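Local atomic coordinates of putative sulfurtransferase DsrE (Allochromatium vinosum, PDB entry 2HY5), a protein that has no established function but probably carries and transfers sulfur, and could take part in the oxidation of intracellular sulfur. Residues M1-I7 with A122-F128; S17-Q22 with R58-W64; Y40-N45 with A81-I87; N46-L50 with T101-F107. All blocks are in the same frame, centred on the assembly; numbering follows the deposited sequence.

Contact 1. Residues M1-I7 with A122-F128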
# COMPACT_ATOMS: atom_id res chain seq x y z
N MET A 1 12.41 18.65 22.68
CA MET A 1 13.31 18.10 21.64
C MET A 1 12.90 18.57 20.25
O MET A 1 11.84 19.18 20.08
CB MET A 1 13.30 16.56 21.68
CG MET A 1 13.81 15.96 22.97
SD MET A 1 14.07 14.19 22.83
CE MET A 1 15.86 14.13 22.65
N LYS A 2 13.75 18.29 19.26
CA LYS A 2 13.50 18.67 17.87
C LYS A 2 13.16 17.42 17.06
O LYS A 2 13.85 16.41 17.14
CB LYS A 2 14.74 19.33 17.27
CG LYS A 2 15.26 20.54 18.04
CD LYS A 2 16.50 21.10 17.35
CE LYS A 2 17.06 22.31 18.09
NZ LYS A 2 18.28 22.83 17.43
N PHE A 3 12.09 17.51 16.28
CA PHE A 3 11.62 16.40 15.44
C PHE A 3 11.75 16.65 13.95
O PHE A 3 11.61 17.77 13.47
CB PHE A 3 10.14 16.13 15.70
CG PHE A 3 9.85 15.46 17.00
CD1 PHE A 3 10.01 14.08 17.14
CD2 PHE A 3 9.42 16.20 18.10
CE1 PHE A 3 9.73 13.45 18.35
CE2 PHE A 3 9.14 15.58 19.31
CZ PHE A 3 9.30 14.20 19.44
N ALA A 4 11.99 15.56 13.23
CA ALA A 4 12.05 15.59 11.77
C ALA A 4 10.95 14.58 11.43
O ALA A 4 11.02 13.43 11.86
CB ALA A 4 13.40 15.10 11.27
N LEU A 5 9.93 15.01 10.71
CA LEU A 5 8.84 14.11 10.34
C LEU A 5 8.86 13.81 8.85
O LEU A 5 9.01 14.71 8.04
CB LEU A 5 7.48 14.71 10.72
CG LEU A 5 7.27 15.12 12.17
CD1 LEU A 5 5.84 15.58 12.36
CD2 LEU A 5 7.59 13.97 13.11
N GLN A 6 8.72 12.54 8.51
CA GLN A 6 8.72 12.10 7.12
C GLN A 6 7.38 11.43 6.84
O GLN A 6 6.94 10.57 7.61
CB GLN A 6 9.86 11.10 6.89
CG GLN A 6 10.11 10.74 5.43
CD GLN A 6 11.13 9.62 5.28
OE1 GLN A 6 12.14 9.59 5.98
NE2 GLN A 6 10.88 8.71 4.34
N ILE A 7 6.72 11.84 5.76
CA ILE A 7 5.43 11.27 5.37
C ILE A 7 5.59 10.69 3.97
O ILE A 7 5.94 11.40 3.03
CB ILE A 7 4.33 12.36 5.40
CG1 ILE A 7 4.21 12.91 6.83
CG2 ILE A 7 2.99 11.79 4.95
CD1 ILE A 7 3.32 14.11 6.96
N ALA A 122 17.67 17.21 13.81
CA ALA A 122 16.66 16.81 14.79
C ALA A 122 17.12 15.73 15.75
O ALA A 122 18.07 14.99 15.48
CB ALA A 122 15.40 16.34 14.06
N ASP A 123 16.45 15.65 16.89
CA ASP A 123 16.78 14.66 17.90
C ASP A 123 16.11 13.33 17.55
O ASP A 123 16.64 12.26 17.87
CB ASP A 123 16.29 15.12 19.28
CG ASP A 123 17.01 16.37 19.75
OD1 ASP A 123 18.25 16.34 19.83
OD2 ASP A 123 16.33 17.38 20.03
N ARG A 124 14.97 13.40 16.89
CA ARG A 124 14.23 12.20 16.50
C ARG A 124 13.67 12.31 15.08
O ARG A 124 13.23 13.38 14.66
CB ARG A 124 13.05 11.97 17.46
CG ARG A 124 13.44 11.84 18.92
CD ARG A 124 14.14 10.53 19.20
NE ARG A 124 14.42 10.37 20.62
CZ ARG A 124 15.46 10.89 21.25
NH1 ARG A 124 16.35 11.62 20.58
NH2 ARG A 124 15.62 10.70 22.55
N LEU A 125 13.72 11.19 14.36
CA LEU A 125 13.18 11.12 13.01
C LEU A 125 12.00 10.16 13.09
O LEU A 125 12.19 8.96 13.35
CB LEU A 125 14.21 10.57 12.02
CG LEU A 125 13.68 10.19 10.64
CD1 LEU A 125 13.17 11.43 9.89
CD2 LEU A 125 14.78 9.51 9.86
N VAL A 126 10.80 10.67 12.87
CA VAL A 126 9.60 9.86 12.94
C VAL A 126 9.01 9.74 11.55
O VAL A 126 8.60 10.74 10.95
CB VAL A 126 8.57 10.48 13.91
CG1 VAL A 126 7.43 9.52 14.16
CG2 VAL A 126 9.26 10.83 15.22
N VAL A 127 8.98 8.51 11.04
CA VAL A 127 8.48 8.22 9.70
C VAL A 127 7.08 7.63 9.70
O VAL A 127 6.77 6.72 10.47
CB VAL A 127 9.43 7.24 8.98
CG1 VAL A 127 8.98 7.05 7.53
CG2 VAL A 127 10.86 7.75 9.03
N PHE A 128 6.23 8.16 8.83
CA PHE A 128 4.86 7.70 8.71
C PHE A 128 4.65 7.20 7.30
O PHE A 128 4.82 7.94 6.34
CB PHE A 128 3.88 8.84 9.01
CG PHE A 128 3.93 9.32 10.44
CD1 PHE A 128 4.90 10.23 10.85
CD2 PHE A 128 3.03 8.82 11.38
CE1 PHE A 128 4.97 10.65 12.19
CE2 PHE A 128 3.10 9.23 12.72
CZ PHE A 128 4.07 10.14 13.12

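Contact 2. Residues S17-Q22 with R58-W64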
# COMPACT_ATOMS: atom_id res chain seq x y z
N SER A 17 -0.65 10.29 6.54
CA SER A 17 -0.68 11.75 6.64
C SER A 17 -1.48 12.23 7.85
O SER A 17 -1.09 13.19 8.51
CB SER A 17 -1.26 12.35 5.36
OG SER A 17 -1.13 13.77 5.38
N ASP A 18 -2.60 11.57 8.14
CA ASP A 18 -3.43 11.94 9.29
C ASP A 18 -2.70 11.64 10.60
O ASP A 18 -2.73 12.44 11.53
CB ASP A 18 -4.75 11.16 9.27
CG ASP A 18 -5.70 11.66 8.21
OD1 ASP A 18 -6.31 12.73 8.41
OD2 ASP A 18 -5.83 10.98 7.17
N SER A 19 -2.06 10.49 10.66
CA SER A 19 -1.33 10.11 11.86
C SER A 19 -0.19 11.09 12.11
O SER A 19 0.06 11.49 13.25
CB SER A 19 -0.77 8.69 11.72
OG SER A 19 -1.83 7.76 11.61
N ALA A 20 0.49 11.47 11.03
CA ALA A 20 1.60 12.41 11.13
C ALA A 20 1.10 13.76 11.61
O ALA A 20 1.74 14.42 12.42
CB ALA A 20 2.29 12.55 9.78
N TYR A 21 -0.06 14.17 11.11
CA TYR A 21 -0.65 15.44 11.51
C TYR A 21 -0.98 15.45 13.01
O TYR A 21 -0.61 16.38 13.73
CB TYR A 21 -1.93 15.72 10.72
CG TYR A 21 -2.69 16.90 11.26
CD1 TYR A 21 -2.29 18.21 10.96
CD2 TYR A 21 -3.75 16.73 12.14
CE1 TYR A 21 -2.93 19.30 11.53
CE2 TYR A 21 -4.39 17.81 12.72
CZ TYR A 21 -3.98 19.09 12.41
OH TYR A 21 -4.63 20.16 12.99
N GLN A 22 -1.66 14.40 13.47
CA GLN A 22 -2.03 14.32 14.88
C GLN A 22 -0.79 14.26 15.77
O GLN A 22 -0.78 14.83 16.86
CB GLN A 22 -2.93 13.11 15.14
CG GLN A 22 -4.24 13.13 14.34
CD GLN A 22 -5.17 14.28 14.70
OE1 GLN A 22 -6.07 14.64 13.93
NE2 GLN A 22 -4.96 14.85 15.88
N ARG A 58 -12.44 15.94 7.27
CA ARG A 58 -11.26 16.80 7.28
C ARG A 58 -10.64 17.07 5.92
O ARG A 58 -10.70 16.25 5.00
CB ARG A 58 -10.19 16.23 8.23
CG ARG A 58 -9.25 15.18 7.64
CD ARG A 58 -9.94 13.86 7.34
NE ARG A 58 -8.98 12.82 6.97
CZ ARG A 58 -9.31 11.67 6.38
NH1 ARG A 58 -10.57 11.40 6.10
NH2 ARG A 58 -8.36 10.79 6.08
N HIS A 59 -10.07 18.27 5.80
CA HIS A 59 -9.41 18.73 4.59
C HIS A 59 -7.93 18.61 4.94
O HIS A 59 -7.35 19.51 5.54
CB HIS A 59 -9.78 20.19 4.31
CG HIS A 59 -9.42 20.66 2.94
ND1 HIS A 59 -8.14 20.58 2.43
CD2 HIS A 59 -10.18 21.22 1.96
CE1 HIS A 59 -8.13 21.07 1.20
NE2 HIS A 59 -9.35 21.47 0.90
N ILE A 60 -7.33 17.48 4.59
CA ILE A 60 -5.94 17.23 4.91
C ILE A 60 -4.95 18.32 4.50
O ILE A 60 -4.13 18.75 5.31
CB ILE A 60 -5.48 15.89 4.32
CG1 ILE A 60 -6.30 14.76 4.95
CG2 ILE A 60 -4.00 15.70 4.56
CD1 ILE A 60 -6.00 13.38 4.39
N VAL A 61 -5.02 18.77 3.26
CA VAL A 61 -4.08 19.79 2.81
C VAL A 61 -4.23 21.10 3.57
O VAL A 61 -3.24 21.65 4.05
CB VAL A 61 -4.23 20.06 1.30
CG1 VAL A 61 -3.20 21.10 0.86
CG2 VAL A 61 -4.05 18.76 0.53
N ASN A 62 -5.46 21.61 3.67
CA ASN A 62 -5.68 22.87 4.37
C ASN A 62 -5.35 22.77 5.85
O ASN A 62 -4.87 23.74 6.45
CB ASN A 62 -7.12 23.35 4.20
CG ASN A 62 -7.39 23.88 2.80
OD1 ASN A 62 -6.46 24.18 2.06
ND2 ASN A 62 -8.66 24.01 2.45
N ARG A 63 -5.59 21.61 6.43
CA ARG A 63 -5.32 21.38 7.84
C ARG A 63 -3.81 21.45 8.10
O ARG A 63 -3.38 22.05 9.09
CB ARG A 63 -5.87 20.02 8.24
CG ARG A 63 -5.78 19.72 9.72
CD ARG A 63 -6.16 18.27 9.98
NE ARG A 63 -7.51 18.14 10.51
CZ ARG A 63 -8.05 16.98 10.87
NH1 ARG A 63 -7.35 15.86 10.74
NH2 ARG A 63 -9.28 16.94 11.36
N TRP A 64 -3.02 20.86 7.21
CA TRP A 64 -1.56 20.91 7.34
C TRP A 64 -1.13 22.37 7.19
O TRP A 64 -0.27 22.85 7.92
CB TRP A 64 -0.89 20.09 6.24
CG TRP A 64 -0.55 18.67 6.61
CD1 TRP A 64 -0.99 17.54 5.99
CD2 TRP A 64 0.33 18.24 7.65
NE1 TRP A 64 -0.44 16.43 6.58
CE2 TRP A 64 0.38 16.83 7.61
CE3 TRP A 64 1.09 18.91 8.63
CZ2 TRP A 64 1.15 16.08 8.50
CZ3 TRP A 64 1.86 18.16 9.51
CH2 TRP A 64 1.88 16.76 9.44
O HOH W 1 -5.43 15.29 9.09
O HOH W 2 -4.56 22.39 11.71
O HOH W 3 -6.80 13.21 11.38

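Contact 3. Residues Y40-N45 with A81-I87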
# COMPACT_ATOMS: atom_id res chain seq x y z
N TYR A 40 7.72 12.62 1.02
CA TYR A 40 8.44 11.81 0.04
C TYR A 40 7.50 10.76 -0.56
O TYR A 40 6.42 10.53 -0.03
CB TYR A 40 9.64 11.14 0.71
CG TYR A 40 10.67 10.61 -0.26
CD1 TYR A 40 11.05 11.36 -1.38
CD2 TYR A 40 11.28 9.37 -0.06
CE1 TYR A 40 12.01 10.89 -2.27
CE2 TYR A 40 12.25 8.90 -0.94
CZ TYR A 40 12.61 9.66 -2.04
OH TYR A 40 13.57 9.20 -2.92
N HIS A 41 7.92 10.12 -1.65
CA HIS A 41 7.08 9.13 -2.33
C HIS A 41 5.73 9.79 -2.62
O HIS A 41 5.68 10.99 -2.91
CB HIS A 41 6.86 7.89 -1.44
CG HIS A 41 8.12 7.24 -0.96
ND1 HIS A 41 9.07 6.71 -1.82
CD2 HIS A 41 8.57 6.98 0.29
CE1 HIS A 41 10.04 6.16 -1.11
NE2 HIS A 41 9.76 6.31 0.17
N ASP A 42 4.64 9.03 -2.54
CA ASP A 42 3.31 9.59 -2.78
C ASP A 42 2.97 10.67 -1.75
O ASP A 42 1.97 11.37 -1.88
CB ASP A 42 2.24 8.48 -2.71
CG ASP A 42 1.97 7.85 -4.07
OD1 ASP A 42 2.64 8.24 -5.05
OD2 ASP A 42 1.09 6.97 -4.14
N GLY A 43 3.81 10.80 -0.73
CA GLY A 43 3.60 11.81 0.28
C GLY A 43 3.57 13.20 -0.31
O GLY A 43 2.93 14.10 0.24
N VAL A 44 4.24 13.40 -1.44
CA VAL A 44 4.26 14.72 -2.06
C VAL A 44 2.86 15.19 -2.45
O VAL A 44 2.63 16.40 -2.59
CB VAL A 44 5.17 14.74 -3.33
CG1 VAL A 44 6.60 14.36 -2.94
CG2 VAL A 44 4.62 13.78 -4.38
N ASN A 45 1.92 14.26 -2.59
CA ASN A 45 0.56 14.61 -2.98
C ASN A 45 -0.23 15.33 -1.88
O ASN A 45 -1.37 15.74 -2.09
CB ASN A 45 -0.18 13.36 -3.46
CG ASN A 45 0.36 12.83 -4.79
OD1 ASN A 45 0.21 11.65 -5.11
ND2 ASN A 45 0.99 13.71 -5.56
N ALA A 81 10.45 13.25 -6.40
CA ALA A 81 9.18 12.56 -6.24
C ALA A 81 8.04 13.41 -6.79
O ALA A 81 7.06 12.88 -7.32
CB ALA A 81 8.95 12.24 -4.76
N ALA A 82 8.15 14.73 -6.67
CA ALA A 82 7.11 15.63 -7.18
C ALA A 82 7.06 15.63 -8.71
O ALA A 82 5.98 15.66 -9.29
CB ALA A 82 7.36 17.04 -6.67
N GLN A 83 8.22 15.59 -9.35
CA GLN A 83 8.28 15.58 -10.81
C GLN A 83 7.67 14.31 -11.38
O GLN A 83 7.02 14.32 -12.41
CB GLN A 83 9.72 15.72 -11.28
CG GLN A 83 10.32 17.09 -11.04
CD GLN A 83 11.78 17.17 -11.40
OE1 GLN A 83 12.37 18.25 -11.43
NE2 GLN A 83 12.39 16.02 -11.67
N ARG A 84 7.88 13.21 -10.68
CA ARG A 84 7.36 11.93 -11.11
C ARG A 84 5.84 11.88 -10.97
O ARG A 84 5.15 11.27 -11.80
CB ARG A 84 7.99 10.82 -10.26
CG ARG A 84 8.14 9.48 -10.95
CD ARG A 84 8.87 8.53 -10.01
NE ARG A 84 10.00 9.19 -9.38
CZ ARG A 84 11.28 9.01 -9.71
NH1 ARG A 84 11.60 8.18 -10.69
NH2 ARG A 84 12.23 9.68 -9.07
N ARG A 85 5.32 12.55 -9.95
CA ARG A 85 3.89 12.51 -9.67
C ARG A 85 3.02 13.69 -10.09
O ARG A 85 1.79 13.59 -10.05
CB ARG A 85 3.71 12.21 -8.19
CG ARG A 85 4.37 10.89 -7.79
CD ARG A 85 4.33 10.67 -6.30
NE ARG A 85 4.80 9.35 -5.91
CZ ARG A 85 6.07 8.95 -5.94
NH1 ARG A 85 7.03 9.77 -6.34
NH2 ARG A 85 6.39 7.73 -5.52
N GLY A 86 3.63 14.80 -10.48
CA GLY A 86 2.83 15.93 -10.92
C GLY A 86 2.59 17.05 -9.93
O GLY A 86 1.54 17.69 -10.00
N ILE A 87 3.52 17.29 -9.02
CA ILE A 87 3.37 18.40 -8.08
C ILE A 87 4.28 19.46 -8.67
O ILE A 87 5.49 19.25 -8.83
CB ILE A 87 3.84 18.03 -6.65
CG1 ILE A 87 2.88 16.99 -6.05
CG2 ILE A 87 3.86 19.28 -5.77
CD1 ILE A 87 1.45 17.48 -5.86

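Contact 4. Residues N46-L50 with T101-F107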
# COMPACT_ATOMS: atom_id res chain seq x y z
N ASN A 46 0.39 15.50 -0.71
CA ASN A 46 -0.25 16.20 0.40
C ASN A 46 -0.07 17.70 0.22
O ASN A 46 -0.55 18.49 1.04
CB ASN A 46 0.39 15.82 1.73
CG ASN A 46 -0.07 14.48 2.24
OD1 ASN A 46 -1.19 14.34 2.71
ND2 ASN A 46 0.80 13.48 2.13
N SER A 47 0.60 18.10 -0.85
CA SER A 47 0.89 19.51 -1.07
C SER A 47 0.12 20.20 -2.19
O SER A 47 0.39 21.36 -2.50
CB SER A 47 2.38 19.70 -1.32
OG SER A 47 2.78 19.13 -2.55
N THR A 48 -0.82 19.50 -2.82
CA THR A 48 -1.59 20.11 -3.90
C THR A 48 -2.73 20.96 -3.36
O THR A 48 -3.38 20.59 -2.39
CB THR A 48 -2.17 19.04 -4.86
OG1 THR A 48 -3.06 19.67 -5.78
CG2 THR A 48 -2.92 17.97 -4.09
N ARG A 49 -2.98 22.09 -4.02
CA ARG A 49 -4.05 23.00 -3.61
C ARG A 49 -5.33 22.73 -4.38
O ARG A 49 -6.33 23.42 -4.21
CB ARG A 49 -3.62 24.46 -3.86
CG ARG A 49 -3.50 24.85 -5.34
CD ARG A 49 -3.20 26.35 -5.50
NE ARG A 49 -3.27 26.79 -6.89
CZ ARG A 49 -2.26 26.70 -7.76
NH1 ARG A 49 -1.10 26.19 -7.38
NH2 ARG A 49 -2.42 27.12 -9.01
N LEU A 50 -5.31 21.70 -5.22
CA LEU A 50 -6.46 21.37 -6.05
C LEU A 50 -7.47 20.39 -5.48
O LEU A 50 -8.37 19.95 -6.20
CB LEU A 50 -5.98 20.88 -7.42
CG LEU A 50 -5.12 21.86 -8.22
CD1 LEU A 50 -4.73 21.22 -9.56
CD2 LEU A 50 -5.87 23.17 -8.46
N THR A 101 0.25 25.30 -12.40
CA THR A 101 0.90 24.85 -11.17
C THR A 101 -0.20 24.31 -10.26
O THR A 101 -1.37 24.62 -10.45
CB THR A 101 1.59 26.01 -10.41
OG1 THR A 101 0.60 26.94 -9.96
CG2 THR A 101 2.59 26.73 -11.30
N ASN A 102 0.17 23.50 -9.28
CA ASN A 102 -0.84 22.96 -8.38
C ASN A 102 -0.40 22.92 -6.92
O ASN A 102 -1.16 22.52 -6.05
CB ASN A 102 -1.28 21.57 -8.83
CG ASN A 102 -0.16 20.55 -8.74
OD1 ASN A 102 1.01 20.91 -8.70
ND2 ASN A 102 -0.52 19.27 -8.70
N ILE A 103 0.82 23.36 -6.64
CA ILE A 103 1.28 23.33 -5.26
C ILE A 103 0.56 24.34 -4.37
O ILE A 103 0.15 25.41 -4.82
CB ILE A 103 2.80 23.58 -5.16
CG1 ILE A 103 3.30 23.09 -3.80
CG2 ILE A 103 3.11 25.06 -5.34
CD1 ILE A 103 4.75 23.41 -3.53
N HIS A 104 0.37 23.97 -3.11
CA HIS A 104 -0.26 24.86 -2.15
C HIS A 104 0.86 25.81 -1.71
O HIS A 104 1.97 25.36 -1.40
CB HIS A 104 -0.80 24.04 -0.96
CG HIS A 104 -1.56 24.85 0.04
ND1 HIS A 104 -0.96 25.80 0.84
CD2 HIS A 104 -2.88 24.86 0.36
CE1 HIS A 104 -1.88 26.36 1.62
NE2 HIS A 104 -3.05 25.80 1.34
N PRO A 105 0.60 27.12 -1.69
CA PRO A 105 1.58 28.14 -1.31
C PRO A 105 2.33 27.99 0.01
O PRO A 105 3.39 28.60 0.19
CB PRO A 105 0.78 29.44 -1.39
CG PRO A 105 -0.61 29.01 -1.06
CD PRO A 105 -0.73 27.74 -1.87
N LYS A 106 1.80 27.19 0.93
CA LYS A 106 2.47 26.98 2.22
C LYS A 106 3.58 25.93 2.16
O LYS A 106 4.41 25.84 3.07
CB LYS A 106 1.45 26.58 3.29
CG LYS A 106 0.95 27.74 4.14
CD LYS A 106 2.11 28.38 4.91
CE LYS A 106 1.63 29.53 5.78
NZ LYS A 106 0.95 30.57 4.96
N PHE A 107 3.60 25.15 1.09
CA PHE A 107 4.61 24.11 0.92
C PHE A 107 5.71 24.57 -0.03
O PHE A 107 5.47 25.41 -0.90
CB PHE A 107 3.99 22.83 0.34
CG PHE A 107 2.89 22.23 1.18
CD1 PHE A 107 1.65 22.86 1.29
CD2 PHE A 107 3.09 21.01 1.82
CE1 PHE A 107 0.63 22.27 2.02
CE2 PHE A 107 2.07 20.41 2.54
CZ PHE A 107 0.84 21.04 2.65
O HOH W 4 -3.10 18.08 -7.85

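Contact 1. Residues M1-I7 with A122-F128
Ala-122, just past the end of helix 113-121, turns the chain into the sheet and sets its CB 3.6 Å from Ala-4 CB. Asp-123 holds the Lys-2 backbone with both main chain and side chain: its backbone N donates to Lys-2 O (2.7 Å), while Lys-2 N donates to its carboxylate OD2 (2.8 Å). From Arg-124 the strands run parallel, 16° apart. Arg-124 N also reaches Lys-2 O (3.2 Å), and Arg-124 O accepts from Ala-4 N (2.9 Å). Its guanidinium, with Met-1 CE over one face, bonds backbone carbonyls of DsrH. Leu-125 brings CD1 to 3.9 Å from Ala-4 CB. Val-126 is hydrogen-bonded both ways, N to Ala-4 O (2.9 Å) and O from Gln-6 N (3.0 Å), and packs against both Phe-3 and Leu-5. Val-127 lies beside Gln-6, whose amide NE2 bonds Asn-8. Phe-128 closes the ladder, N to Gln-6 O (2.8 Å), with Leu-5 CD2 at its ring edge. Helix 113-121 packs on the Ala-4 and Gln-6 face, helix 16-29 on the face of Leu-5, Ile-7 and Phe-128. A parallel sheet covered by helices on both faces is a three-layer alpha/beta/alpha sandwich; here the last strand pairs with the first and forms one edge of the sheet within the chain.

Contact 2. Residues S17-Q22 with R58-W64
Arg-58 and Asp-18 form a two-pronged salt bridge: NE donates to OD1 (3.0 Å) and NH2 to OD2 (2.8 Å), fastening the approach to helix 60-71 onto helix 16-29. Trp-64 NE1 donates to Ser-17 OG (3.0 Å), an oxygen that also bonds Asn-46. Arg-63 NH1 lies 4.0 Å from Asp-18 OD1, beyond a salt bridge, but water 1 joins them, 2.8 Å from OD1 and 2.6 Å from NH1. Water 2 similarly links Tyr-21 OH (2.6 Å) to Arg-63 O (2.9 Å). Further out, Arg-63 CD sits over the Tyr-21 ring, 3.4 Å from its centroid, as a CH-pi contact. The Tyr-21 edge meets the Trp-64 face in a T-shaped pair (centroid 5.5 Å from that of the six-membered ring, planes at 89°), and Ala-20 CB packs against Trp-64 CZ2 at 3.9 Å. The segment axes come no closer than 11.1 Å, so long side chains and water span the gap. A buried ion pair and an indole-hydroxyl bond thus sit beside aromatic and alanine packing, while partly exposed Arg-63 is shared between waters and Gly-61 O of the dsrF chain.

Contact 3. Residues Y40-N45 with A81-I87
Val-44 is the apolar hub, its CB directed at residues 81-87: CG1 lies 3.7 Å from Ala-81 CB, and CG2 touches both Ile-87 CG1 (4.0 Å) and the aliphatic Arg-85 CD (3.7 Å). The Tyr-40 ring adds a further contact, CD1 to Ala-81 CB at 4.1 Å, and Asn-45 ND2 lies 3.8 Å from Ile-87 CD1. Ile-87 can fold back because Gly-86 ends the helix with positive phi (100°), where a CB would be jammed against the preceding carbonyl; Gly-86 N and Ile-87 N both bond Ala-82 O (2.8 and 3.0 Å). At the polar edge, Arg-85 NE donates to Asp-42 OD1 (2.6 Å) in a salt bridge, and its NH1 reaches back to Ala-81 O (3.3 Å), holding the guanidinium flat over the backbone between His-41 and Asp-42. Glu-24 of the dsrF chain takes up Arg-85 NH2 and His-41 ND1, and Gln-13 of the second copy of this protein also bonds Arg-85 NH2. The contact thus joins the 3-10 turn after strand 33-39 to helix 79-85, which directly follows strand 75-78, with Val-77 of that strand touching Val-44 and Ala-82, and Cys-78, the probable persulfide-carrying cysteine, beside Tyr-40.

Contact 4. Residues N46-L50 with T101-F107
Two irregular loops, neither containing a strand here, meet through a single backbone bridge centred on Thr-48 and Ile-103, whose CA atoms are 4.5 Å apart. His-104 N donates to Ser-47 O (2.7 Å) and Arg-49 N to Asn-102 O (2.8 Å); CA-H...O contacts, Ile-103 CA to Ser-47 O (3.5 Å) and Thr-48 CA to Asn-102 O (3.3 Å), accompany them. Arg-49 then wraps its side chain round the opposite loop: NH1 donates to Ile-103 O (3.0 Å), and NH1 and NH2 both reach Thr-101 OG1 at 3.2 Å. NH2 has a stronger partner in Asp-99 of the second copy of this protein, so the same arginine ties the loop pair to that second DsrE subunit. Thr-48 makes an ST turn, its OG1 accepting from Leu-50 N (3.1 Å), and water 4 connects OG1 (2.6 Å) with Asn-102 ND2 (3.0 Å). In the alpha/beta fold these are the loop leading from strand 33-39 to helix 60-71 and the one entering strand 108-110. A type I beta turn from His-104 to Phe-107, closed by Phe-107 N to His-104 O (3.0 Å), swings the Phe-107 ring under Ser-47, whose CA stands 3.8 Å above the ring centroid in a CH-pi contact. Leu-50 CD1 packs on Asn-102 CB (3.5 Å), while the amide of Asn-102 is held by Val-88 and Gly-86.

In the fold
Contact 1 encloses the other three along the chain, and Ile-7 touches all three: Ile-7 CD1 lies 3.3 Å from Trp-64 CZ2 of contact 2, Ile-7 O is 3.0 Å from Tyr-40 N of contact 3, and Ile-7 CG2 is 4.0 Å from Asn-46 ND2 of contact 4. Contacts 2 and 4 join through Ser-17 OG and Asn-46 OD1 (2.7 Å), contacts 3 and 4 through Gly-86 O and Asn-102 ND2 (2.9 Å); contacts 2 and 3 do not touch. Cys-78, the active-site cysteine inferred by similarity, is closest to contact 3, about 3 Å from Tyr-40 between side chains, against about 9 Å for Gln-6 and Ser-47. Contacts 3 and 4 both reach the second DsrE copy.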